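Local coordinates for TraM protein (Plasmid R64, PDB 3WZ3) that probably acts as a DotI-like inner-membrane component of a type IVB secretion system, here as its periplasmic fragment, though its precise role is unknown, at residues S31-L36 against E43-Y48; W5-A10 against G75-Q80; Q119-R124 against G129-Q134. All coordinates share one frame; numbering follows the deposited sequence. Where two conformers were deposited one is given.

Contact 1: S31-L36 against E43-Y48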
loop_
_atom_site.group_PDB
_atom_site.type_symbol
_atom_site.label_atom_id
_atom_site.label_comp_id
_atom_site.label_asym_id
_atom_site.label_seq_id
_atom_site.Cartn_x
_atom_site.Cartn_y
_atom_site.Cartn_z
ATOM N N SER A 31 -3.762 -14.082 4.982
ATOM C CA SER A 31 -4.053 -14.469 3.619
ATOM C C SER A 31 -4.262 -13.222 2.745
ATOM O O SER A 31 -3.845 -13.173 1.586
ATOM C CB SER A 31 -5.305 -15.363 3.589
ATOM O OG SER A 31 -5.157 -16.481 4.462
ATOM N N GLN A 32 -4.885 -12.201 3.319
ATOM C CA GLN A 32 -5.023 -10.939 2.602
ATOM C C GLN A 32 -3.659 -10.364 2.278
ATOM O O GLN A 32 -3.409 -9.938 1.146
ATOM C CB GLN A 32 -5.849 -9.946 3.411
ATOM C CG GLN A 32 -7.349 -10.358 3.544
ATOM C CD GLN A 32 -8.079 -9.509 4.565
ATOM O OE1 GLN A 32 -7.689 -9.452 5.736
ATOM N NE2 GLN A 32 -9.152 -8.827 4.129
ATOM N N ILE A 33 -2.773 -10.358 3.268
ATOM C CA ILE A 33 -1.426 -9.807 3.060
ATOM C C ILE A 33 -0.632 -10.575 1.999
ATOM O O ILE A 33 -0.087 -9.970 1.058
ATOM C CB ILE A 33 -0.677 -9.732 4.397
ATOM C CG1 ILE A 33 -1.270 -8.617 5.251
ATOM C CG2 ILE A 33 0.813 -9.508 4.155
ATOM C CD1 ILE A 33 -0.877 -8.643 6.736
ATOM N N SER A 34 -0.580 -11.897 2.076
ATOM C CA SER A 34 0.158 -12.674 1.086
ATOM C C SER A 34 -0.398 -12.474 -0.321
ATOM O O SER A 34 0.354 -12.448 -1.290
ATOM C CB SER A 34 0.264 -14.171 1.452
ATOM O OG SER A 34 -0.971 -14.866 1.379
ATOM N N SER A 35 -1.715 -12.309 -0.426
ATOM C CA SER A 35 -2.373 -12.127 -1.720
ATOM C C SER A 35 -2.011 -10.793 -2.371
ATOM O O SER A 35 -2.243 -10.614 -3.554
ATOM C CB SER A 35 -3.897 -12.217 -1.547
ATOM O OG SER A 35 -4.421 -10.986 -1.063
ATOM N N LEU A 36 -1.427 -9.868 -1.606
ATOM C CA LEU A 36 -1.066 -8.543 -2.123
ATOM C C LEU A 36 0.318 -8.526 -2.768
ATOM O O LEU A 36 0.701 -7.571 -3.453
ATOM C CB LEU A 36 -1.080 -7.527 -0.981
ATOM C CG LEU A 36 -1.901 -6.245 -1.173
ATOM C CD1 LEU A 36 -1.476 -5.204 -0.174
ATOM C CD2 LEU A 36 -1.775 -5.700 -2.586
ATOM N N GLU A 43 11.383 -5.552 -2.488
ATOM C CA GLU A 43 11.790 -4.350 -1.755
ATOM C C GLU A 43 10.598 -3.445 -1.430
ATOM O O GLU A 43 10.540 -2.834 -0.350
ATOM C CB GLU A 43 12.827 -3.546 -2.528
ATOM C CG GLU A 43 13.455 -2.457 -1.679
ATOM C CD GLU A 43 14.429 -3.010 -0.645
ATOM O OE1 GLU A 43 14.842 -4.175 -0.796
ATOM O OE2 GLU A 43 14.795 -2.278 0.309
ATOM N N GLY A 44 9.639 -3.352 -2.340
ATOM C CA GLY A 44 8.444 -2.579 -2.090
ATOM C C GLY A 44 7.655 -3.176 -0.935
ATOM O O GLY A 44 7.156 -2.466 -0.058
ATOM N N PHE A 45 7.543 -4.503 -0.939
ATOM C CA PHE A 45 6.773 -5.195 0.083
ATOM C C PHE A 45 7.396 -4.967 1.471
ATOM O O PHE A 45 6.682 -4.872 2.467
ATOM C CB PHE A 45 6.696 -6.687 -0.278
ATOM C CG PHE A 45 5.553 -7.430 0.371
ATOM C CD1 PHE A 45 4.274 -7.395 -0.167
ATOM C CD2 PHE A 45 5.779 -8.211 1.495
ATOM C CE1 PHE A 45 3.226 -8.115 0.434
ATOM C CE2 PHE A 45 4.739 -8.916 2.091
ATOM C CZ PHE A 45 3.472 -8.871 1.557
ATOM N N ALA A 46 8.716 -4.869 1.530
ATOM C CA ALA A 46 9.372 -4.548 2.793
ATOM C C ALA A 46 8.896 -3.229 3.368
ATOM O O ALA A 46 8.794 -3.088 4.596
ATOM C CB ALA A 46 10.880 -4.523 2.607
ATOM N N GLY A 47 8.607 -2.245 2.516
ATOM C CA GLY A 47 8.084 -0.979 3.000
ATOM C C GLY A 47 6.686 -1.109 3.579
ATOM O O GLY A 47 6.347 -0.420 4.548
ATOM N N TYR A 48 5.871 -1.978 2.995
ATOM C CA TYR A 48 4.554 -2.289 3.561
ATOM C C TYR A 48 4.711 -2.967 4.934
ATOM O O TYR A 48 4.048 -2.593 5.891
ATOM C CB TYR A 48 3.803 -3.188 2.571
ATOM C CG TYR A 48 2.482 -3.770 3.014
ATOM C CD1 TYR A 48 1.537 -2.994 3.665
ATOM C CD2 TYR A 48 2.145 -5.073 2.682
ATOM C CE1 TYR A 48 0.313 -3.518 4.033
ATOM C CE2 TYR A 48 0.905 -5.615 3.047
ATOM C CZ TYR A 48 0.005 -4.820 3.727
ATOM O OH TYR A 48 -1.223 -5.333 4.091
#
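Ile-33 of helix 29-35 and Leu-36 meet the aromatic side chains of Phe-45 and Tyr-48 on helix 42-54. The apolar contact is shared between the two rings. The CG2 branch of Ile-33 lies 3.8 Å from Phe-45 CZ and 4.0 Å from Tyr-48 CE2, while Leu-36 CD1 reaches Tyr-48 CE2 at 4.0 Å, the leucine crossing the tyrosine at about a right angle. Both aromatic residues hold CG anti to the backbone N (chi1 -159° for Phe-45, 173° for Tyr-48), which sends the two rings out together, with Tyr-48 CD2 above one face of the phenylalanine near its rim.

Two polar atoms also take part. Ile-33 O lies at the edge of the Phe-45 ring, near its plane, 3.8 Å from CZ, and also accepts the backbone bond from Leu-36 N. Ile-33 CG1 packs on Tyr-48 OH at 3.5 Å, a hydroxyl hydrogen-bonded to Ala-21 O.

That bond ties helix 42-54 to the last turn of helix 7-22, where Leu-36 also rests on Thr-20 and Ala-21, and Phe-22 meets the Tyr-48 ring edge-to-face; Leu-24, in the following loop, packs against both Ile-33 and Tyr-48.

Contact 2: W5-A10 against G75-Q80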
loop_
_atom_site.group_PDB
_atom_site.type_symbol
_atom_site.label_atom_id
_atom_site.label_comp_id
_atom_site.label_asym_id
_atom_site.label_seq_id
_atom_site.Cartn_x
_atom_site.Cartn_y
_atom_site.Cartn_z
ATOM N N TRP A 5 -0.737 2.160 -19.778
ATOM C CA TRP A 5 0.199 2.604 -18.733
ATOM C C TRP A 5 0.365 4.123 -18.702
ATOM O O TRP A 5 1.477 4.657 -18.718
ATOM C CB TRP A 5 1.546 1.898 -18.882
ATOM C CG TRP A 5 1.403 0.444 -18.607
ATOM C CD1 TRP A 5 1.184 -0.132 -17.385
ATOM C CD2 TRP A 5 1.388 -0.623 -19.565
ATOM N NE1 TRP A 5 1.056 -1.496 -17.529
ATOM C CE2 TRP A 5 1.184 -1.820 -18.852
ATOM C CE3 TRP A 5 1.544 -0.683 -20.954
ATOM C CZ2 TRP A 5 1.130 -3.057 -19.475
ATOM C CZ3 TRP A 5 1.491 -1.918 -21.573
ATOM C CH2 TRP A 5 1.279 -3.090 -20.833
ATOM N N SER A 6 -0.760 4.813 -18.651
ATOM C CA SER A 6 -0.733 6.251 -18.462
ATOM C C SER A 6 -0.497 6.545 -16.993
ATOM O O SER A 6 -0.614 5.653 -16.134
ATOM C CB SER A 6 -2.068 6.850 -18.883
ATOM O OG SER A 6 -3.078 6.557 -17.931
ATOM N N GLN A 7 -0.191 7.794 -16.664
ATOM C CA GLN A 7 -0.024 8.106 -15.259
ATOM C C GLN A 7 -1.316 7.919 -14.495
ATOM O O GLN A 7 -1.284 7.554 -13.317
ATOM C CB GLN A 7 0.577 9.497 -15.023
ATOM C CG GLN A 7 -0.323 10.642 -15.370
ATOM C CD GLN A 7 0.315 11.955 -14.974
ATOM O OE1 GLN A 7 1.096 12.533 -15.730
ATOM N NE2 GLN A 7 0.011 12.412 -13.773
ATOM N N ASN A 8 -2.453 8.142 -15.136
ATOM C CA ASN A 8 -3.710 7.844 -14.467
ATOM C C ASN A 8 -3.906 6.355 -14.166
ATOM O O ASN A 8 -4.427 5.998 -13.110
ATOM C CB ASN A 8 -4.910 8.431 -15.212
ATOM C CG ASN A 8 -5.433 9.679 -14.544
ATOM O OD1 ASN A 8 -6.610 9.753 -14.176
ATOM N ND2 ASN A 8 -4.548 10.657 -14.335
ATOM N N ASP A 9 -3.492 5.487 -15.084
ATOM C CA ASP A 9 -3.519 4.058 -14.830
ATOM C C ASP A 9 -2.643 3.700 -13.631
ATOM O O ASP A 9 -3.028 2.891 -12.773
ATOM C CB ASP A 9 -3.029 3.311 -16.071
ATOM C CG ASP A 9 -3.974 3.462 -17.262
ATOM O OD1 ASP A 9 -5.209 3.428 -17.056
ATOM O OD2 ASP A 9 -3.479 3.611 -18.402
ATOM N N ALA A 10 -1.456 4.298 -13.581
ATOM C CA ALA A 10 -0.552 4.023 -12.461
ATOM C C ALA A 10 -1.118 4.569 -11.151
ATOM O O ALA A 10 -1.035 3.908 -10.107
ATOM C CB ALA A 10 0.856 4.544 -12.754
ATOM N N GLY A 75 -4.929 11.249 -4.492
ATOM C CA GLY A 75 -3.487 11.308 -4.572
ATOM C C GLY A 75 -3.012 12.221 -5.677
ATOM O O GLY A 75 -3.803 12.766 -6.450
ATOM N N VAL A 76 -1.700 12.410 -5.708
ATOM C CA VAL A 76 -1.059 13.243 -6.723
ATOM C C VAL A 76 0.254 12.630 -7.199
ATOM O O VAL A 76 0.957 11.937 -6.439
ATOM C CB VAL A 76 -0.775 14.682 -6.242
ATOM C CG1 VAL A 76 -2.091 15.404 -5.908
ATOM C CG2 VAL A 76 0.161 14.663 -5.080
ATOM N N LEU A 77 0.591 12.883 -8.458
ATOM C CA LEU A 77 1.907 12.561 -8.982
ATOM C C LEU A 77 2.945 13.560 -8.488
ATOM O O LEU A 77 2.774 14.785 -8.644
ATOM C CB LEU A 77 1.898 12.571 -10.517
ATOM C CG LEU A 77 3.248 12.186 -11.120
ATOM C CD1 LEU A 77 3.443 10.680 -11.077
ATOM C CD2 LEU A 77 3.359 12.688 -12.578
ATOM N N VAL A 78 3.999 13.058 -7.861
ATOM C CA VAL A 78 5.134 13.891 -7.471
ATOM C C VAL A 78 6.066 14.069 -8.673
ATOM O O VAL A 78 6.359 15.198 -9.075
ATOM C CB VAL A 78 5.908 13.267 -6.326
ATOM C CG1 VAL A 78 7.022 14.211 -5.895
ATOM C CG2 VAL A 78 4.971 13.000 -5.157
ATOM N N ARG A 79 6.493 12.961 -9.270
ATOM C CA ARG A 79 7.406 12.977 -10.405
ATOM C C ARG A 79 7.340 11.642 -11.121
ATOM O O ARG A 79 6.796 10.656 -10.595
ATOM C CB ARG A 79 8.838 13.232 -9.944
ATOM C CG ARG A 79 9.461 12.028 -9.238
ATOM C CD ARG A 79 10.908 12.268 -8.819
ATOM N NE ARG A 79 10.997 13.441 -7.959
ATOM C CZ ARG A 79 10.805 13.419 -6.645
ATOM N NH1 ARG A 79 10.558 12.267 -6.024
ATOM N NH2 ARG A 79 10.878 14.538 -5.946
ATOM N N GLN A 80 7.871 11.613 -12.331
ATOM C CA GLN A 80 7.978 10.387 -13.094
ATOM C C GLN A 80 9.227 10.478 -13.930
ATOM O O GLN A 80 9.805 11.561 -14.080
ATOM C CB GLN A 80 6.758 10.169 -13.978
ATOM C CG GLN A 80 6.515 11.274 -15.028
ATOM C CD GLN A 80 5.294 10.957 -15.865
ATOM O OE1 GLN A 80 5.151 9.839 -16.355
ATOM N NE2 GLN A 80 4.376 11.914 -15.985
#
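Gln-7, in the first turn of helix 7-22, stands over Leu-77 of the outermost strand 67-82, the two CA atoms 7.9 Å apart. The arrangement is a helix start resting on the rim of an antiparallel sheet, consistent with the helix-on-sheet build of the NTF2 clan, and the helix opens with a capping box. Ser-6 OG takes the N-H of Asp-9 N at 3.1 Å, and Ser-6 N donates in turn to Asp-9 OD2 at 3.0 Å, which caps the helix at the residue next to Gln-7.

One side chain carries the helix half of the contact. CG of Gln-7 sits between its backbone N and carbonyl carbon (chi1 69°), and from there the chain runs extended and crosses the Leu-77 side chain at about a right angle. Its amide nitrogen lies against the leucine, with Gln-7 NE2 3.6 Å from Leu-77 CD2 and 3.8 Å from Leu-77 CB, a contact of van der Waals kind. Its oxygen turns to Gln-80 instead. The two amide planes stand 83° apart, nearly perpendicular.

Leu-77 and Gln-80, three residues apart, both point toward the helix because a classic beta bulge intervenes: Val-78 and Arg-79 together face Thr-91 of strand 88-101, shifting the alternation of side chains by one residue. Trp-90 of that strand packs on Gln-7, Ala-10 and Gln-80. The stronger polar partner of Gln-80 is Trp-88, whose NE1 donates to Gln-80 OE1. With its oxygen committed there, the amide presents its nitrogen to the helix: Gln-80 NE2 donates to Gln-7 OE1 at 3.3 Å, a weak bond bent to 125° at the hydrogen.

Contact 3: Q119-R124 against G129-Q134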
loop_
_atom_site.group_PDB
_atom_site.type_symbol
_atom_site.label_atom_id
_atom_site.label_comp_id
_atom_site.label_asym_id
_atom_site.label_seq_id
_atom_site.Cartn_x
_atom_site.Cartn_y
_atom_site.Cartn_z
ATOM N N GLN A 119 6.887 0.984 -10.608
ATOM C CA GLN A 119 7.704 0.805 -11.806
ATOM C C GLN A 119 7.027 -0.140 -12.790
ATOM O O GLN A 119 6.240 -0.995 -12.405
ATOM C CB GLN A 119 9.100 0.272 -11.458
ATOM C CG GLN A 119 9.098 -1.147 -10.878
ATOM C CD GLN A 119 10.474 -1.573 -10.377
ATOM O OE1 GLN A 119 11.439 -0.807 -10.435
ATOM N NE2 GLN A 119 10.573 -2.795 -9.886
ATOM N N ARG A 120 7.359 0.021 -14.066
ATOM C CA ARG A 120 6.896 -0.887 -15.098
ATOM C C ARG A 120 7.539 -2.265 -14.935
ATOM O O ARG A 120 8.677 -2.383 -14.471
ATOM C CB ARG A 120 7.259 -0.331 -16.479
ATOM C CG ARG A 120 6.357 0.801 -16.976
ATOM C CD ARG A 120 4.871 0.387 -17.128
ATOM N NE ARG A 120 4.775 -0.974 -17.686
ATOM C CZ ARG A 120 4.957 -1.276 -18.963
ATOM N NH1 ARG A 120 5.172 -0.323 -19.873
ATOM N NH2 ARG A 120 4.902 -2.550 -19.331
ATOM N N VAL A 121 6.790 -3.291 -15.365
ATOM C CA VAL A 121 7.196 -4.689 -15.348
ATOM C C VAL A 121 6.785 -5.273 -16.697
ATOM O O VAL A 121 5.789 -4.869 -17.273
ATOM C CB VAL A 121 6.448 -5.460 -14.239
ATOM C CG1 VAL A 121 6.826 -6.931 -14.224
ATOM C CG2 VAL A 121 6.765 -4.832 -12.893
ATOM N N ASP A 122 7.579 -6.212 -17.199
ATOM C CA ASP A 122 7.234 -6.954 -18.405
ATOM C C ASP A 122 5.867 -7.603 -18.190
ATOM O O ASP A 122 5.694 -8.364 -17.229
ATOM C CB ASP A 122 8.314 -8.025 -18.621
ATOM C CG ASP A 122 8.097 -8.867 -19.869
ATOM O OD1 ASP A 122 7.060 -8.741 -20.536
ATOM O OD2 ASP A 122 9.003 -9.678 -20.169
ATOM N N PRO A 123 4.891 -7.311 -19.065
ATOM C CA PRO A 123 3.560 -7.906 -18.892
ATOM C C PRO A 123 3.546 -9.434 -19.043
ATOM O O PRO A 123 2.581 -10.061 -18.614
ATOM C CB PRO A 123 2.715 -7.226 -19.969
ATOM C CG PRO A 123 3.499 -5.978 -20.343
ATOM C CD PRO A 123 4.932 -6.371 -20.202
ATOM N N ARG A 124 4.598 -10.011 -19.606
ATOM C CA ARG A 124 4.737 -11.471 -19.646
ATOM C C ARG A 124 4.961 -12.043 -18.249
ATOM O O ARG A 124 4.714 -13.220 -17.998
ATOM C CB ARG A 124 5.898 -11.881 -20.560
ATOM C CG ARG A 124 6.112 -13.390 -20.626
ATOM C CD ARG A 124 4.888 -14.056 -21.235
ATOM N NE ARG A 124 4.977 -15.515 -21.274
ATOM C CZ ARG A 124 4.609 -16.312 -20.275
ATOM N NH1 ARG A 124 4.151 -15.793 -19.140
ATOM N NH2 ARG A 124 4.712 -17.634 -20.405
ATOM N N GLY A 129 1.545 -5.197 -15.660
ATOM C CA GLY A 129 2.686 -4.424 -16.116
ATOM C C GLY A 129 3.255 -3.447 -15.107
ATOM O O GLY A 129 4.038 -2.564 -15.485
HETATM N N MSE A 130 2.883 -3.588 -13.834
HETATM C CA MSE A 130 3.350 -2.645 -12.822
HETATM C C MSE A 130 3.582 -3.332 -11.488
HETATM O O MSE A 130 2.971 -4.369 -11.195
HETATM C CB MSE A 130 2.297 -1.557 -12.611
HETATM C CG MSE A 130 2.206 -0.587 -13.785
HETATM SE SE MSE A 130 0.849 0.819 -13.540
HETATM C CE MSE A 130 -0.725 -0.236 -13.946
ATOM N N GLU A 131 4.418 -2.716 -10.660
ATOM C CA GLU A 131 4.554 -3.133 -9.265
ATOM C C GLU A 131 5.104 -1.979 -8.447
ATOM O O GLU A 131 5.828 -1.113 -8.961
ATOM C CB GLU A 131 5.465 -4.365 -9.146
ATOM C CG GLU A 131 6.907 -4.067 -9.391
ATOM C CD GLU A 131 7.777 -5.304 -9.534
ATOM O OE1 GLU A 131 7.260 -6.439 -9.372
ATOM O OE2 GLU A 131 8.990 -5.148 -9.807
ATOM N N ILE A 132 4.762 -1.956 -7.168
ATOM C CA ILE A 132 5.276 -0.949 -6.257
ATOM C C ILE A 132 6.673 -1.335 -5.792
ATOM O O ILE A 132 6.859 -2.372 -5.139
ATOM C CB ILE A 132 4.343 -0.842 -5.040
ATOM C CG1 ILE A 132 2.968 -0.329 -5.489
ATOM C CG2 ILE A 132 4.978 0.050 -3.977
ATOM C CD1 ILE A 132 1.878 -0.433 -4.407
ATOM N N ARG A 133 7.660 -0.500 -6.101
ATOM C CA ARG A 133 9.033 -0.794 -5.692
ATOM C C ARG A 133 9.470 -0.093 -4.425
ATOM O O ARG A 133 10.504 -0.450 -3.853
ATOM C CB ARG A 133 10.033 -0.484 -6.802
ATOM C CG ARG A 133 10.017 0.961 -7.213
ATOM C CD ARG A 133 11.194 1.302 -8.139
ATOM N NE ARG A 133 12.444 1.439 -7.414
ATOM C CZ ARG A 133 13.506 0.663 -7.607
ATOM N NH1 ARG A 133 13.466 -0.309 -8.514
ATOM N NH2 ARG A 133 14.606 0.854 -6.888
ATOM N N GLN A 134 8.681 0.878 -3.969
ATOM C CA GLN A 134 8.973 1.581 -2.719
ATOM C C GLN A 134 7.699 2.118 -2.117
ATOM O O GLN A 134 6.866 2.663 -2.832
ATOM C CB GLN A 134 9.963 2.732 -2.936
ATOM C CG GLN A 134 10.475 3.312 -1.607
ATOM C CD GLN A 134 11.609 4.284 -1.784
ATOM O OE1 GLN A 134 12.669 4.142 -1.169
ATOM N NE2 GLN A 134 11.396 5.288 -2.601
#
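Gly-129 O is gripped by two donors from the facing segment, Arg-120 NE at 2.8 Å and Val-121 N at 2.8 Å. The carbonyl sits at the loop end of the beta hairpin formed by strands 110-120 and 130-139. The arginine comes edge-on, with the oxygen in its guanidinium plane; bends at chi2 and chi3 (-61° and -40°) fold NE back to reach it. Val-121 N approaches from above the carbonyl plane, 65° out of it. Trp-5 packs on Arg-120 as a cation-pi partner, giving the guanidinium a second constraint.

Farther into the hairpin, Gln-119 and Glu-131 form an antiparallel hydrogen-bonded pair: Gln-119 N to Glu-131 O measures 2.9 Å and Glu-131 N to Gln-119 O 3.1 Å. Their side chains run side by side on the same face, and the Gln-119 amide is held at both ends. Its NE2 gives an in-plane N-H to the anti lone pair of Glu-131 OE2 at 2.8 Å, while its OE1 receives Arg-133 NH1, also at 2.8 Å, from a position tilted out of the carbonyl plane. These bonds fix which end of the amide is oxygen. The other carboxylate oxygen, Glu-131 OE1, makes a salt bridge with Lys-126 in the connecting loop. Val-121 crosses the glutamate at about a right angle, its CG2 methyl 3.5 Å from Glu-131 CD.

From the N terminus, the chain enters helix 7-22 at contact 2, whose loop closes only when strand 67-82 arrives 65 residues later. Contact 1 is nested within that loop, joining helices 29-35 and 42-54 across a short connection on the other side of the chain's centre; the two contacts do not touch. Contact 3 follows in series, closing a hairpin. Contact 2 reaches one outer strand, 67-82, and contact 3 pairs the other, 130-139, with its neighbour 110-120; they meet through Trp-5, which lies against Arg-120, Pro-123 and Gly-129, and through Ala-10 on Met-130. Contact 1 brushes contact 3 where Glu-43 CB packs on Arg-133 O, joining helix 42-54 to strand 130-139.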